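Local coordinates for D-alanine--D-alanine ligase (Acinetobacter baumannii ACICU, PDB 5D8D), which catalyses the ATP-dependent joining of two D-alanine molecules into D-alanyl-D-alanine, a building block of bacterial peptidoglycan, at residues G181-T185 / P224-S228; Q192-V196 / E232-Q236. All blocks are in the same frame, centred on the assembly; numbering follows the deposited sequence.

Contact 1. Residues G181-T185 / P224-S228; sequences GREFT and PCGLS
The F184 ring and the R182 guanidinium are the flat groups that meet the loop 224-228. Over one face of the F184 ring sits a methyl of L227. It makes a CH-pi contact, with CD2 3.9 Å from the ring centroid and displaced toward the rim. The other methyl, CD1, touches the ring atom CZ at 3.4 Å. At the ring edge, near its plane, lies the carbonyl O of C225, 3.6 Å from CE2. CB of C225 is also close to CE2. The R182 guanidinium has F184 CZ over one face, again toward the rim. At its edge is the carbonyl O of G226. NH2 donates to this oxygen at 2.8 Å, with an N-H...O angle of 148°. The donor stands above the carbonyl plane. NH1 adds a weak bond to the same oxygen at 3.1 Å, so one acceptor takes both terminal nitrogens.

Residues 181-185 begin the strand 181-189, an inner strand of a four-stranded antiparallel sheet of the ATP-grasp fold. The loop 224-228 leads into helix 229-245, and S228 is the N-cap of that helix. Residues 181-185 lie in the segment predicted to bind ATP, and the F184 side chain is about 7 Å from that of D255, a predicted magnesium ligand.

The R182 chain runs toward the loop and bends at chi3 (-62°), which brings its head over F184 and up to G226. The carbonyl O of C225 also accepts a hydrogen bond from R198 NE. Q258 of strand 252-259 touches R182, F184 and L227.

Contact 2. Residues Q192-V196 / E232-Q236; sequences QPLPV and EKKLQ
Q236 reaches from its helix to the edge strand, meeting P193 first and L194 last. Its CB lies against the proline ring, 3.7 Å from P193 CB and a little farther from P193 CG. The next atom, CG of Q236, lies between P193 CB and V196 CG1, 4.0 Å from each. CG is anti to the carbonyl carbon (chi1 -67°), and the chain is extended beyond it, which carries the amide past the proline toward the strand backbone. CD comes within 4.1 Å of the carbonyl O of L194. At the tip, NE2 donates a weak hydrogen bond to that oxygen, 3.0 Å away with an N-H...O angle of 146°. NE2 also lies near CA of P195.

One turn earlier on the helix, E232 makes a similar reach to the backbone. Its CG packs on V196 CG1 at 3.4 Å, and the two side chains pass each other in opposite directions. The carboxylate then comes to the main chain: V196 N points almost straight at OE2, but the bond is long and weak at 3.5 Å. Two polar side chains of the helix thus meet the backbone of residues 194-196, one as donor and one as acceptor. V196 CG2 also makes a looser apolar contact with CD1 of L235.

Strand 192-198 forms one edge of the four-stranded antiparallel sheet and is interrupted partway along. In this ATP-grasp fold, helix 229-245 packs on the edge strand through E232, L235 and Q236. L235 also touches I186 of the neighbouring strand 181-189, while the side chains of L194 and P195 touch V288 and A287, respectively, in the loop after helix 280-286.

From the N terminus, the chain enters contact 1 on strand 181-189 and turns back into strand 192-198, where contact 2 begins. It then passes through a partly unmodelled region to the loop 224-228, which closes contact 1. Helix 229-245 follows and closes contact 2 at 232-236. The two loops therefore cross; neither nests inside the other. Both strands are antiparallel neighbours in one sheet, so the contacts tie the helix and its preceding loop to adjacent strands. The contacts also touch each other: V196 CG2 lies 3.7 Å from F184 CD2 and 3.6 Å from C225 SG.

Contact 1. Residues G181-T185 / P224-S228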
ATOM      1  N   GLY A 181     -15.794  25.715  -2.217  1.00 57.56           N
ATOM      2  CA  GLY A 181     -14.625  26.547  -2.386  1.00 56.16           C
ATOM      3  C   GLY A 181     -13.926  26.358  -3.712  1.00 52.24           C
ATOM      4  O   GLY A 181     -14.537  26.037  -4.722  1.00 58.58           O
ATOM      5  N   ARG A 182     -12.620  26.555  -3.679  1.00 52.26           N
ATOM      6  CA  ARG A 182     -11.765  26.491  -4.850  1.00 48.93           C
ATOM      7  C   ARG A 182     -10.746  25.362  -4.665  1.00 47.72           C
ATOM      8  O   ARG A 182     -10.295  25.105  -3.544  1.00 47.08           O
ATOM      9  CB  ARG A 182     -11.055  27.830  -4.975  1.00 48.90           C
ATOM     10  CG  ARG A 182     -12.013  29.011  -5.129  1.00 44.04           C
ATOM     11  CD  ARG A 182     -11.252  30.303  -5.301  1.00 43.04           C
ATOM     12  NE  ARG A 182     -10.407  30.636  -4.159  1.00 43.42           N
ATOM     13  CZ  ARG A 182      -9.496  31.618  -4.157  1.00 46.31           C
ATOM     14  NH1 ARG A 182      -9.304  32.373  -5.233  1.00 50.99           N
ATOM     15  NH2 ARG A 182      -8.771  31.870  -3.069  1.00 46.32           N
ATOM     16  N   GLU A 183     -10.405  24.691  -5.761  1.00 46.93           N
ATOM     17  CA  GLU A 183      -9.521  23.535  -5.747  1.00 47.10           C
ATOM     18  C   GLU A 183      -8.168  23.904  -6.300  1.00 47.01           C
ATOM     19  O   GLU A 183      -8.083  24.599  -7.305  1.00 46.89           O
ATOM     20  CB  GLU A 183     -10.123  22.416  -6.575  1.00 53.18           C
ATOM     21  CG  GLU A 183      -9.495  21.070  -6.279  1.00 62.78           C
ATOM     22  CD  GLU A 183     -10.095  19.947  -7.085  1.00 67.89           C
ATOM     23  OE1 GLU A 183     -11.283  20.087  -7.458  1.00 62.61           O
ATOM     24  OE2 GLU A 183      -9.372  18.924  -7.310  1.00 68.99           O
ATOM     25  N   PHE A 184      -7.122  23.436  -5.628  1.00 45.02           N
ATOM     26  CA  PHE A 184      -5.732  23.713  -5.984  1.00 41.11           C
ATOM     27  C   PHE A 184      -4.914  22.443  -6.162  1.00 40.46           C
ATOM     28  O   PHE A 184      -5.272  21.431  -5.588  1.00 43.69           O
ATOM     29  CB  PHE A 184      -5.096  24.564  -4.895  1.00 41.65           C
ATOM     30  CG  PHE A 184      -5.824  25.836  -4.664  1.00 45.41           C
ATOM     31  CD1 PHE A 184      -6.930  25.875  -3.818  1.00 46.68           C
ATOM     32  CD2 PHE A 184      -5.456  26.990  -5.339  1.00 49.58           C
ATOM     33  CE1 PHE A 184      -7.622  27.057  -3.606  1.00 52.61           C
ATOM     34  CE2 PHE A 184      -6.145  28.180  -5.131  1.00 49.90           C
ATOM     35  CZ  PHE A 184      -7.230  28.215  -4.268  1.00 52.28           C
ATOM     36  N   THR A 185      -3.849  22.483  -6.980  1.00 39.99           N
ATOM     37  CA  THR A 185      -2.879  21.395  -7.027  1.00 36.03           C
ATOM     38  C   THR A 185      -1.525  21.927  -6.649  1.00 37.15           C
ATOM     39  O   THR A 185      -1.128  23.023  -7.012  1.00 38.75           O
ATOM     40  CB  THR A 185      -2.875  20.611  -8.353  1.00 37.76           C
ATOM     41  OG1 THR A 185      -2.300  19.308  -8.147  1.00 42.88           O
ATOM     42  CG2 THR A 185      -2.107  21.256  -9.398  1.00 38.18           C
ATOM     43  N   PRO A 224      -1.313  33.499 -11.535  1.00 63.94           N
ATOM     44  CA  PRO A 224      -1.439  33.401 -10.073  1.00 65.34           C
ATOM     45  C   PRO A 224      -2.678  32.622  -9.618  1.00 54.48           C
ATOM     46  O   PRO A 224      -3.702  32.663 -10.275  1.00 58.23           O
ATOM     47  CB  PRO A 224      -1.539  34.870  -9.633  1.00 72.85           C
ATOM     48  CG  PRO A 224      -2.097  35.583 -10.825  1.00 74.21           C
ATOM     49  CD  PRO A 224      -1.555  34.870 -12.029  1.00 69.01           C
ATOM     50  N   CYS A 225      -2.556  31.901  -8.507  1.00 51.37           N
ATOM     51  CA  CYS A 225      -3.600  30.980  -8.081  1.00 53.98           C
ATOM     52  C   CYS A 225      -4.747  31.621  -7.328  1.00 50.59           C
ATOM     53  O   CYS A 225      -5.819  31.034  -7.261  1.00 51.39           O
ATOM     54  CB  CYS A 225      -3.009  29.847  -7.238  1.00 60.09           C
ATOM     55  SG  CYS A 225      -2.242  30.409  -5.723  1.00 58.39           S
ATOM     56  N   GLY A 226      -4.537  32.802  -6.769  1.00 48.03           N
ATOM     57  CA  GLY A 226      -5.616  33.530  -6.102  1.00 52.27           C
ATOM     58  C   GLY A 226      -5.592  33.406  -4.590  1.00 50.61           C
ATOM     59  O   GLY A 226      -6.640  33.447  -3.958  1.00 53.63           O
ATOM     60  N   LEU A 227      -4.385  33.293  -4.042  1.00 48.88           N
ATOM     61  CA  LEU A 227      -4.101  33.073  -2.638  1.00 49.63           C
ATOM     62  C   LEU A 227      -3.016  34.074  -2.285  1.00 52.11           C
ATOM     63  O   LEU A 227      -2.102  34.350  -3.099  1.00 50.02           O
ATOM     64  CB  LEU A 227      -3.519  31.663  -2.453  1.00 47.91           C
ATOM     65  CG  LEU A 227      -4.330  30.443  -2.011  1.00 51.47           C
ATOM     66  CD1 LEU A 227      -5.838  30.550  -2.163  1.00 57.12           C
ATOM     67  CD2 LEU A 227      -3.834  29.177  -2.707  1.00 51.94           C
ATOM     68  N   SER A 228      -3.074  34.618  -1.081  1.00 51.50           N
ATOM     69  CA  SER A 228      -2.040  35.572  -0.689  1.00 54.78           C
ATOM     70  C   SER A 228      -0.757  34.782  -0.522  1.00 55.00           C
ATOM     71  O   SER A 228      -0.804  33.585  -0.319  1.00 57.28           O
ATOM     72  CB  SER A 228      -2.418  36.327   0.593  1.00 57.21           C
ATOM     73  OG  SER A 228      -2.863  35.459   1.614  1.00 60.38           O
TER

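Contact 2. Residues Q192-V196 / E232-Q236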
ATOM      1  N   GLN A 192      10.032  18.544  -2.662  1.00 53.36           N
ATOM      2  CA  GLN A 192       9.548  19.866  -2.147  1.00 56.03           C
ATOM      3  C   GLN A 192       8.426  20.493  -2.979  1.00 52.43           C
ATOM      4  O   GLN A 192       8.296  20.188  -4.155  1.00 55.78           O
ATOM      5  CB  GLN A 192      10.709  20.854  -2.054  1.00 54.82           C
ATOM      6  CG  GLN A 192      11.828  20.368  -1.142  1.00 59.61           C
ATOM      7  CD  GLN A 192      11.391  20.216   0.330  1.00 68.23           C
ATOM      8  OE1 GLN A 192      11.566  19.145   0.918  1.00 74.80           O
ATOM      9  NE2 GLN A 192      10.824  21.284   0.924  1.00 62.64           N
ATOM     10  N   PRO A 193       7.628  21.387  -2.370  1.00 55.13           N
ATOM     11  CA  PRO A 193       6.475  21.993  -3.083  1.00 51.70           C
ATOM     12  C   PRO A 193       6.862  23.053  -4.103  1.00 48.27           C
ATOM     13  O   PRO A 193       7.751  23.858  -3.869  1.00 50.12           O
ATOM     14  CB  PRO A 193       5.667  22.658  -1.961  1.00 55.24           C
ATOM     15  CG  PRO A 193       6.359  22.283  -0.667  1.00 53.80           C
ATOM     16  CD  PRO A 193       7.761  21.935  -1.007  1.00 51.69           C
ATOM     17  N   LEU A 194       6.186  23.027  -5.235  1.00 46.42           N
ATOM     18  CA  LEU A 194       6.361  23.988  -6.285  1.00 46.43           C
ATOM     19  C   LEU A 194       5.154  24.946  -6.179  1.00 49.03           C
ATOM     20  O   LEU A 194       4.189  24.647  -5.475  1.00 47.00           O
ATOM     21  CB  LEU A 194       6.411  23.256  -7.654  1.00 46.67           C
ATOM     22  CG  LEU A 194       7.674  22.432  -7.940  1.00 42.78           C
ATOM     23  CD1 LEU A 194       7.500  21.548  -9.184  1.00 42.01           C
ATOM     24  CD2 LEU A 194       8.877  23.348  -8.093  1.00 44.04           C
ATOM     25  N   PRO A 195       5.199  26.098  -6.882  1.00 49.47           N
ATOM     26  CA  PRO A 195       4.101  27.086  -6.867  1.00 50.44           C
ATOM     27  C   PRO A 195       2.755  26.457  -7.099  1.00 45.22           C
ATOM     28  O   PRO A 195       2.647  25.550  -7.929  1.00 47.65           O
ATOM     29  CB  PRO A 195       4.440  27.992  -8.051  1.00 50.37           C
ATOM     30  CG  PRO A 195       5.909  27.940  -8.136  1.00 51.93           C
ATOM     31  CD  PRO A 195       6.281  26.530  -7.785  1.00 52.29           C
ATOM     32  N   VAL A 196       1.749  26.927  -6.381  1.00 41.73           N
ATOM     33  CA  VAL A 196       0.437  26.262  -6.419  1.00 41.19           C
ATOM     34  C   VAL A 196      -0.329  26.655  -7.681  1.00 42.12           C
ATOM     35  O   VAL A 196      -0.036  27.667  -8.289  1.00 44.58           O
ATOM     36  CB  VAL A 196      -0.388  26.317  -5.079  1.00 42.87           C
ATOM     37  CG1 VAL A 196       0.352  26.930  -3.913  1.00 44.39           C
ATOM     38  CG2 VAL A 196      -1.763  26.893  -5.234  1.00 42.20           C
ATOM     39  N   GLU A 232      -0.647  30.812   0.503  1.00 55.72           N
ATOM     40  CA  GLU A 232       0.039  29.873  -0.388  1.00 55.47           C
ATOM     41  C   GLU A 232       1.119  29.095   0.327  1.00 51.76           C
ATOM     42  O   GLU A 232       1.158  27.876   0.233  1.00 49.58           O
ATOM     43  CB  GLU A 232       0.622  30.579  -1.629  1.00 53.32           C
ATOM     44  CG  GLU A 232       1.646  29.779  -2.465  1.00 55.59           C
ATOM     45  CD  GLU A 232       1.736  30.168  -3.959  1.00 59.66           C
ATOM     46  OE1 GLU A 232       0.820  30.819  -4.499  1.00 68.27           O
ATOM     47  OE2 GLU A 232       2.727  29.791  -4.625  1.00 58.25           O
ATOM     48  N   LYS A 233       2.004  29.777   1.026  1.00 54.65           N
ATOM     49  CA  LYS A 233       3.107  29.061   1.634  1.00 62.78           C
ATOM     50  C   LYS A 233       2.581  28.154   2.785  1.00 63.62           C
ATOM     51  O   LYS A 233       3.087  27.036   2.994  1.00 56.80           O
ATOM     52  CB  LYS A 233       4.278  30.000   1.955  1.00 65.59           C
ATOM     53  CG  LYS A 233       4.207  30.815   3.216  1.00 80.81           C
ATOM     54  CD  LYS A 233       5.407  31.789   3.270  1.00 94.36           C
ATOM     55  CE  LYS A 233       6.232  31.702   4.570  1.00 97.96           C
ATOM     56  NZ  LYS A 233       5.486  32.092   5.801  1.00 91.71           N
ATOM     57  N   LYS A 234       1.481  28.570   3.417  1.00 54.86           N
ATOM     58  CA  LYS A 234       0.824  27.732   4.391  1.00 56.38           C
ATOM     59  C   LYS A 234       0.251  26.452   3.746  1.00 53.60           C
ATOM     60  O   LYS A 234       0.370  25.365   4.298  1.00 48.52           O
ATOM     61  CB  LYS A 234      -0.240  28.550   5.157  1.00 61.53           C
ATOM     62  CG  LYS A 234      -0.620  28.092   6.562  1.00 73.62           C
ATOM     63  CD  LYS A 234       0.483  27.352   7.366  1.00 89.91           C
ATOM     64  CE  LYS A 234       1.752  28.165   7.652  1.00 92.46           C
ATOM     65  NZ  LYS A 234       1.449  29.365   8.483  1.00 96.51           N
ATOM     66  N   LEU A 235      -0.371  26.592   2.586  1.00 52.02           N
ATOM     67  CA  LEU A 235      -0.879  25.454   1.821  1.00 50.34           C
ATOM     68  C   LEU A 235       0.265  24.518   1.398  1.00 45.67           C
ATOM     69  O   LEU A 235       0.130  23.311   1.475  1.00 41.59           O
ATOM     70  CB  LEU A 235      -1.603  25.907   0.559  1.00 51.79           C
ATOM     71  CG  LEU A 235      -2.902  25.270   0.075  1.00 52.91           C
ATOM     72  CD1 LEU A 235      -2.892  25.243  -1.445  1.00 50.17           C
ATOM     73  CD2 LEU A 235      -3.210  23.883   0.605  1.00 55.63           C
ATOM     74  N   GLN A 236       1.387  25.074   0.977  1.00 43.33           N
ATOM     75  CA  GLN A 236       2.551  24.253   0.571  1.00 48.13           C
ATOM     76  C   GLN A 236       3.144  23.456   1.750  1.00 47.58           C
ATOM     77  O   GLN A 236       3.457  22.287   1.613  1.00 49.20           O
ATOM     78  CB  GLN A 236       3.640  25.127  -0.073  1.00 46.10           C
ATOM     79  CG  GLN A 236       3.219  25.731  -1.400  1.00 45.57           C
ATOM     80  CD  GLN A 236       4.217  26.721  -1.946  1.00 44.74           C
ATOM     81  OE1 GLN A 236       4.741  27.572  -1.230  1.00 48.87           O
ATOM     82  NE2 GLN A 236       4.481  26.621  -3.228  1.00 48.02           N
TER